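Local coordinates for Two-component system response regulator/GGDEF domain protein (Aeromonas salmonicida, PDB 3LUF) that probably makes cyclic di-GMP from GTP through a diguanylate cyclase domain absent from this construct, which holds its two CheY-like receiver domains, each with a bound magnesium ion, at residues B[119-130]-B[144-154]. Numbering follows the deposited sequence.
Sequences LYLNQQIEVLVV and LRKQLLQVHEA. Unlike the reference sequence in segment 144-154: Gln150 (reference Leu).
Glu126 to Val130 pairs in parallel with Gln150 to Ala154, the first two strands of a CheY-like receiver domain, joined by helix 134-145 as a beta-alpha-beta crossover. The pair illustrates how such a unit is held by backbone bonds along its strands and by side chains on each face of the sheet. Strand 126-130 lies inside the five-stranded sheet and 150-154 at its edge. The ladder of backbone bonds runs from Gln150 N to Ile125 O up to Ala154 N to Val129 O, with Val127 and Val129 each giving and taking one bond.

Side-chain bonds flank this ladder. On the face of Glu126, Leu128 and Val130, His152 NE2 donates to Glu126 OE1 (2.7 Å), meeting the anti lone pair, with carboxylate and ring nearly coplanar at 23°; the pairing would probably favour a charged imidazole. His167 packs against the same ring. Gln150, which replaces the reference leucine, turns its NE2 back to Gln123 O (2.8 Å), tying the strand to the type I turn from Asn122 to Ile125.

Apolar contacts dominate the face of Val127, Val129 and Val151, with Glu153, salt-bridged to Arg137, at its end. Leu144 CD1 presses on Val129 CG2 at 3.3 Å, tighter than usual van der Waals contact, while Val151 CG1 approaches that same methyl at 3.9 Å. Leu149 CD2 lies beside Ile125 CG2 and reaches Val127 CG1.

Before strand 126-130, the end of helix 106-122, the link from the first receiver domain, meets the turn after helix 134-145. Leu148 CD1 packs on Leu119 CB (4.0 Å), and Leu149 CD2 also touches Asn122 CG. With CG of Asn122 anti to its carbonyl carbon (chi1 -72°), the amide extends to Gln147, while Arg118 holds OD1. Asn122 ND2 donates to Gln147 O at 2.9 Å, with the acceptor in the amide plane, and gives a second bond to a water that donates in turn to Gln147 OE1.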
loop_
_atom_site.group_PDB
_atom_site.type_symbol
_atom_site.label_atom_id
_atom_site.label_comp_id
_atom_site.label_asym_id
_atom_site.label_seq_id
_atom_site.Cartn_x
_atom_site.Cartn_y
_atom_site.Cartn_z
ATOM N N LEU B 119 9.872 3.003 13.372
ATOM C CA LEU B 119 10.107 2.194 14.581
ATOM C C LEU B 119 9.820 2.981 15.841
ATOM O O LEU B 119 9.235 2.446 16.772
ATOM C CB LEU B 119 11.576 1.695 14.645
ATOM C CG LEU B 119 11.908 0.654 13.566
ATOM C CD1 LEU B 119 13.452 0.402 13.570
ATOM C CD2 LEU B 119 11.178 -0.668 13.716
ATOM N N TYR B 120 10.163 4.261 15.847
ATOM C CA TYR B 120 9.827 5.111 16.994
ATOM C C TYR B 120 8.304 5.182 17.204
ATOM O O TYR B 120 7.796 4.962 18.324
ATOM C CB TYR B 120 10.404 6.533 16.859
ATOM C CG TYR B 120 9.801 7.406 17.916
ATOM C CD1 TYR B 120 10.316 7.386 19.208
ATOM C CD2 TYR B 120 8.598 8.132 17.672
ATOM C CE1 TYR B 120 9.718 8.131 20.227
ATOM C CE2 TYR B 120 7.997 8.847 18.701
ATOM C CZ TYR B 120 8.571 8.855 19.949
ATOM O OH TYR B 120 7.983 9.545 20.956
ATOM N N LEU B 121 7.582 5.525 16.145
ATOM C CA LEU B 121 6.111 5.656 16.252
ATOM C C LEU B 121 5.401 4.373 16.644
ATOM O O LEU B 121 4.404 4.382 17.405
ATOM C CB LEU B 121 5.534 6.205 14.957
ATOM C CG LEU B 121 5.878 7.648 14.603
ATOM C CD1 LEU B 121 5.406 7.970 13.188
ATOM C CD2 LEU B 121 5.318 8.680 15.641
ATOM N N ASN B 122 5.877 3.249 16.108
ATOM C CA ASN B 122 5.253 1.972 16.360
ATOM C C ASN B 122 5.219 1.551 17.827
ATOM O O ASN B 122 4.360 0.753 18.218
ATOM C CB ASN B 122 5.954 0.877 15.571
ATOM C CG ASN B 122 5.679 0.955 14.068
ATOM O OD1 ASN B 122 4.887 1.782 13.590
ATOM N ND2 ASN B 122 6.314 0.067 13.315
ATOM N N GLN B 123 6.160 2.037 18.633
ATOM C CA GLN B 123 6.218 1.665 20.056
ATOM C C GLN B 123 4.879 1.928 20.752
ATOM O O GLN B 123 4.517 1.237 21.734
ATOM C CB GLN B 123 7.283 2.468 20.805
ATOM C CG GLN B 123 8.710 2.284 20.286
ATOM C CD GLN B 123 9.670 3.205 20.976
ATOM O OE1 GLN B 123 9.686 4.424 20.728
ATOM N NE2 GLN B 123 10.504 2.637 21.837
ATOM N N GLN B 124 4.165 2.954 20.311
ATOM C CA GLN B 124 2.922 3.270 21.014
ATOM C C GLN B 124 1.670 2.886 20.234
ATOM O O GLN B 124 0.556 3.371 20.532
ATOM C CB GLN B 124 2.903 4.727 21.477
ATOM C CG GLN B 124 2.497 5.731 20.469
ATOM C CD GLN B 124 2.064 7.043 21.087
ATOM O OE1 GLN B 124 1.186 7.735 20.546
ATOM N NE2 GLN B 124 2.687 7.414 22.223
ATOM N N ILE B 125 1.854 2.025 19.239
ATOM C CA ILE B 125 0.739 1.604 18.379
ATOM C C ILE B 125 0.359 0.155 18.663
ATOM O O ILE B 125 1.223 -0.710 18.751
ATOM C CB ILE B 125 1.092 1.808 16.882
ATOM C CG1 ILE B 125 1.263 3.306 16.594
ATOM C CG2 ILE B 125 0.020 1.157 15.974
ATOM C CD1 ILE B 125 1.765 3.669 15.156
ATOM N N GLU B 126 -0.934 -0.107 18.853
ATOM C CA GLU B 126 -1.438 -1.476 19.079
ATOM C C GLU B 126 -2.124 -2.013 17.818
ATOM O O GLU B 126 -2.923 -1.311 17.169
ATOM C CB GLU B 126 -2.437 -1.498 20.253
ATOM C CG GLU B 126 -1.791 -1.000 21.547
ATOM C CD GLU B 126 -2.758 -1.041 22.727
ATOM O OE1 GLU B 126 -3.361 -2.111 22.944
ATOM O OE2 GLU B 126 -2.881 -0.015 23.441
ATOM N N VAL B 127 -1.747 -3.231 17.461
ATOM C CA VAL B 127 -2.292 -3.904 16.295
ATOM C C VAL B 127 -2.791 -5.293 16.654
ATOM O O VAL B 127 -2.416 -5.845 17.686
ATOM C CB VAL B 127 -1.245 -3.987 15.178
ATOM C CG1 VAL B 127 -0.685 -2.631 14.868
ATOM C CG2 VAL B 127 -0.122 -5.040 15.547
ATOM N N LEU B 128 -3.643 -5.864 15.798
ATOM C CA LEU B 128 -4.235 -7.167 16.104
ATOM C C LEU B 128 -4.045 -8.109 14.934
ATOM O O LEU B 128 -4.324 -7.742 13.783
ATOM C CB LEU B 128 -5.737 -7.006 16.396
ATOM C CG LEU B 128 -6.615 -8.262 16.563
ATOM C CD1 LEU B 128 -6.106 -9.199 17.682
ATOM C CD2 LEU B 128 -8.106 -7.901 16.758
ATOM N N VAL B 129 -3.536 -9.317 15.204
ATOM C CA VAL B 129 -3.418 -10.354 14.175
ATOM C C VAL B 129 -4.502 -11.411 14.431
ATOM O O VAL B 129 -4.587 -11.921 15.542
ATOM C CB VAL B 129 -2.017 -11.070 14.202
ATOM C CG1 VAL B 129 -1.957 -12.157 13.119
ATOM C CG2 VAL B 129 -0.896 -10.055 14.014
ATOM N N VAL B 130 -5.336 -11.665 13.418
ATOM C CA VAL B 130 -6.425 -12.670 13.465
ATOM C C VAL B 130 -6.124 -13.763 12.449
ATOM O O VAL B 130 -6.092 -13.541 11.226
ATOM C CB VAL B 130 -7.798 -12.067 13.147
ATOM C CG1 VAL B 130 -8.903 -13.062 13.470
ATOM C CG2 VAL B 130 -8.003 -10.790 13.943
ATOM N N LEU B 144 5.708 -8.576 13.324
ATOM C CA LEU B 144 5.234 -7.270 13.780
ATOM C C LEU B 144 5.918 -6.779 15.056
ATOM O O LEU B 144 6.116 -5.577 15.244
ATOM C CB LEU B 144 3.703 -7.288 13.956
ATOM C CG LEU B 144 2.901 -7.625 12.697
ATOM C CD1 LEU B 144 1.450 -7.898 13.040
ATOM C CD2 LEU B 144 2.947 -6.500 11.670
ATOM N N ARG B 145 6.289 -7.709 15.937
ATOM C CA ARG B 145 7.009 -7.351 17.163
ATOM C C ARG B 145 8.429 -6.833 16.836
ATOM O O ARG B 145 8.960 -6.004 17.578
ATOM C CB ARG B 145 7.038 -8.498 18.169
ATOM C CG ARG B 145 5.689 -8.700 18.817
ATOM C CD ARG B 145 5.647 -9.760 19.899
ATOM N NE ARG B 145 4.364 -9.600 20.589
ATOM C CZ ARG B 145 3.740 -10.553 21.263
ATOM N NH1 ARG B 145 4.273 -11.776 21.360
ATOM N NH2 ARG B 145 2.576 -10.282 21.835
ATOM N N LYS B 146 8.978 -7.264 15.703
ATOM C CA LYS B 146 10.269 -6.730 15.191
ATOM C C LYS B 146 10.109 -5.383 14.476
ATOM O O LYS B 146 11.079 -4.792 14.000
ATOM C CB LYS B 146 10.881 -7.684 14.198
ATOM C CG LYS B 146 11.408 -8.964 14.809
ATOM C CD LYS B 146 12.645 -9.415 14.080
ATOM C CE LYS B 146 12.324 -9.682 12.631
ATOM N NZ LYS B 146 13.579 -9.713 11.829
ATOM N N GLN B 147 8.879 -4.921 14.335
ATOM C CA GLN B 147 8.639 -3.557 13.922
ATOM C C GLN B 147 8.389 -2.691 15.187
ATOM O O GLN B 147 7.981 -1.546 15.074
ATOM C CB GLN B 147 7.455 -3.478 12.933
ATOM C CG GLN B 147 7.655 -4.240 11.601
ATOM C CD GLN B 147 6.396 -4.318 10.742
ATOM O OE1 GLN B 147 5.686 -3.330 10.540
ATOM N NE2 GLN B 147 6.144 -5.500 10.185
ATOM N N LEU B 148 8.618 -3.256 16.372
ATOM C CA LEU B 148 8.378 -2.620 17.674
ATOM C C LEU B 148 6.907 -2.289 18.004
ATOM O O LEU B 148 6.625 -1.531 18.944
ATOM C CB LEU B 148 9.285 -1.384 17.874
ATOM C CG LEU B 148 10.799 -1.686 17.782
ATOM C CD1 LEU B 148 11.526 -0.392 18.006
ATOM C CD2 LEU B 148 11.245 -2.750 18.840
ATOM N N LEU B 149 5.981 -2.915 17.283
ATOM C CA LEU B 149 4.569 -2.714 17.556
ATOM C C LEU B 149 4.128 -3.504 18.800
ATOM O O LEU B 149 4.754 -4.495 19.182
ATOM C CB LEU B 149 3.734 -3.165 16.347
ATOM C CG LEU B 149 3.894 -2.309 15.084
ATOM C CD1 LEU B 149 3.517 -3.127 13.861
ATOM C CD2 LEU B 149 3.009 -1.078 15.180
ATOM N N GLN B 150 3.050 -3.033 19.415
ATOM C CA GLN B 150 2.348 -3.777 20.439
ATOM C C GLN B 150 1.329 -4.671 19.751
ATOM O O GLN B 150 0.379 -4.178 19.154
ATOM C CB GLN B 150 1.660 -2.788 21.359
ATOM C CG GLN B 150 2.651 -1.942 22.160
ATOM C CD GLN B 150 1.923 -0.992 23.082
ATOM O OE1 GLN B 150 1.027 -1.409 23.822
ATOM N NE2 GLN B 150 2.246 0.291 23.001
ATOM N N VAL B 151 1.549 -5.984 19.840
ATOM C CA VAL B 151 0.825 -6.964 19.022
ATOM C C VAL B 151 -0.115 -7.827 19.870
ATOM O O VAL B 151 0.308 -8.532 20.806
ATOM C CB VAL B 151 1.783 -7.867 18.179
ATOM C CG1 VAL B 151 0.991 -8.673 17.186
ATOM C CG2 VAL B 151 2.869 -6.996 17.420
ATOM N N HIS B 152 -1.414 -7.746 19.557
ATOM C CA HIS B 152 -2.389 -8.608 20.180
ATOM C C HIS B 152 -2.686 -9.757 19.219
ATOM O O HIS B 152 -2.553 -9.623 18.022
ATOM C CB HIS B 152 -3.695 -7.847 20.393
ATOM C CG HIS B 152 -3.572 -6.649 21.282
ATOM N ND1 HIS B 152 -3.939 -6.675 22.613
ATOM C CD2 HIS B 152 -3.173 -5.386 21.024
ATOM C CE1 HIS B 152 -3.742 -5.483 23.141
ATOM N NE2 HIS B 152 -3.269 -4.679 22.202
ATOM N N GLU B 153 -3.128 -10.894 19.745
ATOM C CA GLU B 153 -3.465 -12.021 18.878
ATOM C C GLU B 153 -4.876 -12.572 19.124
ATOM O O GLU B 153 -5.423 -12.485 20.245
ATOM C CB GLU B 153 -2.411 -13.158 18.971
ATOM C CG GLU B 153 -2.378 -13.849 20.335
ATOM C CD GLU B 153 -1.560 -15.157 20.378
ATOM O OE1 GLU B 153 -1.674 -16.023 19.463
ATOM O OE2 GLU B 153 -0.816 -15.306 21.370
ATOM N N ALA B 154 -5.435 -13.131 18.074
ATOM C CA ALA B 154 -6.752 -13.748 18.095
ATOM C C ALA B 154 -6.788 -14.938 17.151
ATOM O O ALA B 154 -6.370 -14.874 15.980
ATOM C CB ALA B 154 -7.853 -12.712 17.720
HETATM O O HOH W 1 6.203 -0.715 10.503
#